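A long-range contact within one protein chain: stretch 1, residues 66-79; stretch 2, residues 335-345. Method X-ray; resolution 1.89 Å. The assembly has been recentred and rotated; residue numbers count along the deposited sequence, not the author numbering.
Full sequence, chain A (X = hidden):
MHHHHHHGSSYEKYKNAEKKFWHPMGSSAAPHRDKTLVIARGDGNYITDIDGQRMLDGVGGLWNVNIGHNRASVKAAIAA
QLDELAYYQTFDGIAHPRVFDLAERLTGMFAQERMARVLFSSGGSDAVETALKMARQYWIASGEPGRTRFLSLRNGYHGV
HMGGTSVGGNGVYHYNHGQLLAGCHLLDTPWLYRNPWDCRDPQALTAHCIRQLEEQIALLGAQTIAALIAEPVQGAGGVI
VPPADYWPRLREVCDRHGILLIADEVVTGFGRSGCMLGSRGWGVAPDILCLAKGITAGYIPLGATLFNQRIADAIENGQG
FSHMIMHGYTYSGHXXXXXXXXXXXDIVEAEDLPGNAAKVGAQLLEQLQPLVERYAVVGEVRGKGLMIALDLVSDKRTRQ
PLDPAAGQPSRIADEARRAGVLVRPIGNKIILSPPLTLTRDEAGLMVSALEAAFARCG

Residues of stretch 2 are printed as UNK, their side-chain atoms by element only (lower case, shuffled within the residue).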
# COMPACT_ATOMS: atom_id res chain seq x y z
N ASN A 66 33.49 -12.23 16.34
CA ASN A 66 34.60 -12.24 15.38
C ASN A 66 35.96 -12.14 16.04
O ASN A 66 36.97 -12.46 15.40
CB ASN A 66 34.42 -11.10 14.38
CG ASN A 66 33.21 -11.31 13.48
OD1 ASN A 66 32.49 -12.30 13.61
ND2 ASN A 66 32.98 -10.37 12.57
N ILE A 67 36.03 -11.67 17.29
CA ILE A 67 37.28 -11.65 18.04
C ILE A 67 37.41 -12.82 19.00
O ILE A 67 38.41 -12.90 19.73
CB ILE A 67 37.44 -10.33 18.81
CG1 ILE A 67 36.40 -10.26 19.94
CG2 ILE A 67 37.34 -9.16 17.85
CD1 ILE A 67 36.51 -9.03 20.81
N GLY A 68 36.42 -13.70 19.07
CA GLY A 68 36.43 -14.81 19.99
C GLY A 68 35.70 -14.51 21.29
O GLY A 68 35.50 -13.36 21.68
N HIS A 69 35.33 -15.57 21.99
CA HIS A 69 34.63 -15.40 23.26
C HIS A 69 35.61 -14.99 24.36
O HIS A 69 36.80 -15.31 24.32
CB HIS A 69 33.92 -16.68 23.68
CG HIS A 69 32.88 -17.16 22.70
ND1 HIS A 69 31.58 -16.71 22.73
CD2 HIS A 69 32.95 -18.08 21.71
CE1 HIS A 69 30.89 -17.30 21.77
NE2 HIS A 69 31.70 -18.14 21.14
N ASN A 70 35.09 -14.25 25.34
CA ASN A 70 35.77 -14.03 26.62
C ASN A 70 37.08 -13.25 26.48
O ASN A 70 38.06 -13.53 27.18
CB ASN A 70 36.00 -15.36 27.35
CG ASN A 70 35.97 -15.21 28.85
OD1 ASN A 70 35.45 -14.24 29.39
ND2 ASN A 70 36.51 -16.20 29.55
N ARG A 71 37.11 -12.27 25.59
CA ARG A 71 38.27 -11.38 25.48
C ARG A 71 38.32 -10.43 26.68
O ARG A 71 37.37 -9.68 26.92
CB ARG A 71 38.21 -10.59 24.17
CG ARG A 71 38.36 -11.43 22.90
CD ARG A 71 39.72 -12.14 22.83
NE ARG A 71 40.84 -11.22 22.67
CZ ARG A 71 41.40 -10.90 21.50
NH1 ARG A 71 40.94 -11.43 20.37
NH2 ARG A 71 42.42 -10.05 21.46
N ALA A 72 39.44 -10.46 27.42
CA ALA A 72 39.52 -9.72 28.68
C ALA A 72 39.40 -8.22 28.46
O ALA A 72 38.64 -7.54 29.16
CB ALA A 72 40.83 -10.06 29.40
N SER A 73 40.14 -7.67 27.49
CA SER A 73 40.13 -6.23 27.25
C SER A 73 38.72 -5.68 27.00
O SER A 73 38.38 -4.59 27.47
CB SER A 73 41.05 -5.90 26.07
OG SER A 73 40.58 -6.51 24.88
N VAL A 74 37.92 -6.40 26.21
CA VAL A 74 36.54 -5.99 25.95
C VAL A 74 35.69 -6.08 27.22
O VAL A 74 34.87 -5.20 27.50
CB VAL A 74 35.94 -6.82 24.80
CG1 VAL A 74 34.53 -6.34 24.45
CG2 VAL A 74 36.84 -6.77 23.58
N LYS A 75 35.83 -7.17 27.97
CA LYS A 75 35.12 -7.28 29.24
C LYS A 75 35.51 -6.15 30.19
O LYS A 75 34.66 -5.63 30.93
CB LYS A 75 35.38 -8.64 29.89
CG LYS A 75 34.85 -9.85 29.12
CD LYS A 75 35.01 -11.13 29.93
CE LYS A 75 36.37 -11.23 30.60
NZ LYS A 75 36.61 -12.57 31.23
N ALA A 76 36.80 -5.79 30.21
CA ALA A 76 37.26 -4.68 31.05
C ALA A 76 36.68 -3.34 30.60
O ALA A 76 36.37 -2.48 31.43
CB ALA A 76 38.79 -4.63 31.07
N ALA A 77 36.56 -3.13 29.29
CA ALA A 77 35.96 -1.90 28.79
C ALA A 77 34.52 -1.75 29.24
O ALA A 77 34.10 -0.67 29.66
CB ALA A 77 36.04 -1.86 27.26
N ILE A 78 33.75 -2.84 29.21
CA ILE A 78 32.35 -2.78 29.61
C ILE A 78 32.24 -2.43 31.09
O ILE A 78 31.43 -1.59 31.50
CB ILE A 78 31.64 -4.10 29.28
CG1 ILE A 78 31.46 -4.25 27.77
CG2 ILE A 78 30.30 -4.17 29.96
CD1 ILE A 78 31.21 -5.67 27.31
N ALA A 79 33.04 -3.10 31.92
CA ALA A 79 33.04 -2.83 33.36
C ALA A 79 33.41 -1.38 33.65
O ALA A 79 32.80 -0.75 34.52
CB ALA A 79 34.00 -3.79 34.06
N UNK A 335 26.06 4.02 25.99
CA UNK A 335 27.46 4.20 26.40
C UNK A 335 28.19 2.88 26.58
O UNK A 335 29.35 2.76 26.16
c UNK A 335 25.12 4.78 26.84
c UNK A 335 26.02 5.65 27.66
c UNK A 335 27.36 5.00 27.70
N UNK A 336 27.56 1.90 27.22
CA UNK A 336 28.26 0.63 27.38
C UNK A 336 28.52 -0.02 26.03
O UNK A 336 29.62 -0.52 25.77
o UNK A 336 27.13 0.40 29.50
c UNK A 336 28.29 -1.54 28.65
c UNK A 336 27.46 -0.30 28.30
N UNK A 337 27.53 0.05 25.12
CA UNK A 337 27.70 -0.52 23.79
C UNK A 337 28.85 0.15 23.05
O UNK A 337 29.70 -0.53 22.45
c UNK A 337 26.41 -0.38 22.99
N UNK A 338 28.92 1.47 23.09
CA UNK A 338 29.99 2.18 22.40
C UNK A 338 31.35 1.78 22.97
O UNK A 338 32.27 1.42 22.21
s UNK A 338 28.30 4.28 21.66
c UNK A 338 29.77 3.68 22.53
N UNK A 339 31.48 1.81 24.30
CA UNK A 339 32.72 1.44 24.97
C UNK A 339 33.22 0.07 24.52
O UNK A 339 34.42 -0.11 24.26
c UNK A 339 32.52 1.46 26.49
N UNK A 340 32.33 -0.92 24.50
CA UNK A 340 32.71 -2.25 24.03
C UNK A 340 33.10 -2.21 22.55
O UNK A 340 34.03 -2.92 22.14
c UNK A 340 31.57 -3.25 24.27
N UNK A 341 32.38 -1.43 21.74
CA UNK A 341 32.71 -1.31 20.32
C UNK A 341 34.14 -0.82 20.12
O UNK A 341 34.88 -1.36 19.28
c UNK A 341 31.72 -0.36 19.64
N UNK A 342 34.53 0.22 20.86
CA UNK A 342 35.87 0.79 20.70
C UNK A 342 36.94 -0.26 20.97
O UNK A 342 37.94 -0.34 20.23
c UNK A 342 35.69 3.77 19.89
c UNK A 342 35.19 3.20 21.19
c UNK A 342 35.13 4.27 22.27
c UNK A 342 36.06 2.00 21.60
N UNK A 343 36.75 -1.08 22.01
CA UNK A 343 37.72 -2.12 22.30
C UNK A 343 37.74 -3.17 21.20
O UNK A 343 38.80 -3.70 20.86
c UNK A 343 37.40 -2.78 23.65
N UNK A 344 36.57 -3.46 20.63
CA UNK A 344 36.50 -4.48 19.58
C UNK A 344 37.21 -4.01 18.32
O UNK A 344 37.97 -4.76 17.70
c UNK A 344 34.88 -5.68 18.05
c UNK A 344 34.47 -5.63 20.51
c UNK A 344 35.03 -4.85 19.32
N UNK A 345 37.01 -2.74 17.94
CA UNK A 345 37.66 -2.24 16.73
C UNK A 345 39.18 -2.22 16.87
O UNK A 345 39.90 -2.46 15.90
c UNK A 345 35.31 0.74 15.87
c UNK A 345 35.36 -1.57 14.93
c UNK A 345 35.69 -0.71 16.12
c UNK A 345 37.17 -0.82 16.42

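Position 335 carries three carbons that close a ring onto the backbone N, and they touch nothing on stretch 1; this is Pro335, acceptable in a first helical turn because its nitrogen need not donate. Position 336 has one carbon bearing an oxygen and a carbon. A carbon of this side chain comes 3.6 Å from CG2 of Ile78, while the oxygen is hydrogen-bonded elsewhere in the structure. A fork of one oxygen and one carbon is Thr336, and the carbon facing Ile78 is its CG2.

Position 337 has a single carbon, directed away from stretch 1: Ala337. At 338 a carbon is followed by a sulfur, which makes Cys338, also out of contact.

Position 339 again has one carbon, now pointing toward the partner helix. Its carbonyl O lies 3.8 Å from CB of Ala77, so backbone and methyl pack directly; the residue is Ala339. The lone carbon at 340 points sideways, and this CB sits 3.6 Å from CG1 of Ile78 and 4.3 Å from CG1 of Val74. It is Ala340, touched by two larger side chains of stretch 1.

Position 341 shows one carbon aimed away, Ala341. Position 342 has four carbons, forked at the second, and they do not touch stretch 1: Leu342.

The single carbon of 343 points toward stretch 1, and this CB is 4.0 Å from both CB of Ala77 and CG2 of Val74: Ala343. Position 344 has three carbons, branched at the first; one branch carbon lies 4.0 Å from CG1 of Val74 and 4.0 Å from CD1 of Ile67. It is Val344, and that carbon is CG2. Position 345 has four carbons forked at the second, out of contact with stretch 1, the CA-to-CB bond pointing away: Leu345.

The rule here is small against small at the centre, with branched side chains around it packing on alanine and on one another. The helices run nearly antiparallel, at 154°, with axes 8.2 Å apart at closest approach. Ala77 and Ala343 meet methyl to methyl, a pairing compatible with that close spacing, and the CA atoms of Val74 and Ala343 stand 5.4 Å apart. Val74 and Ile78, one turn apart, both reach Ala340, while Ile67 extends the apolar surface from the loop before the helix. No hydrogen bond crosses the interface; shape does the work. Within stretch 1, NH1 of Arg71 donates to O of Ile67 at 3.0 Å, tying that loop to the residue just before the helix.

Stretch 2, residues 335-345: PTACAAALAVL
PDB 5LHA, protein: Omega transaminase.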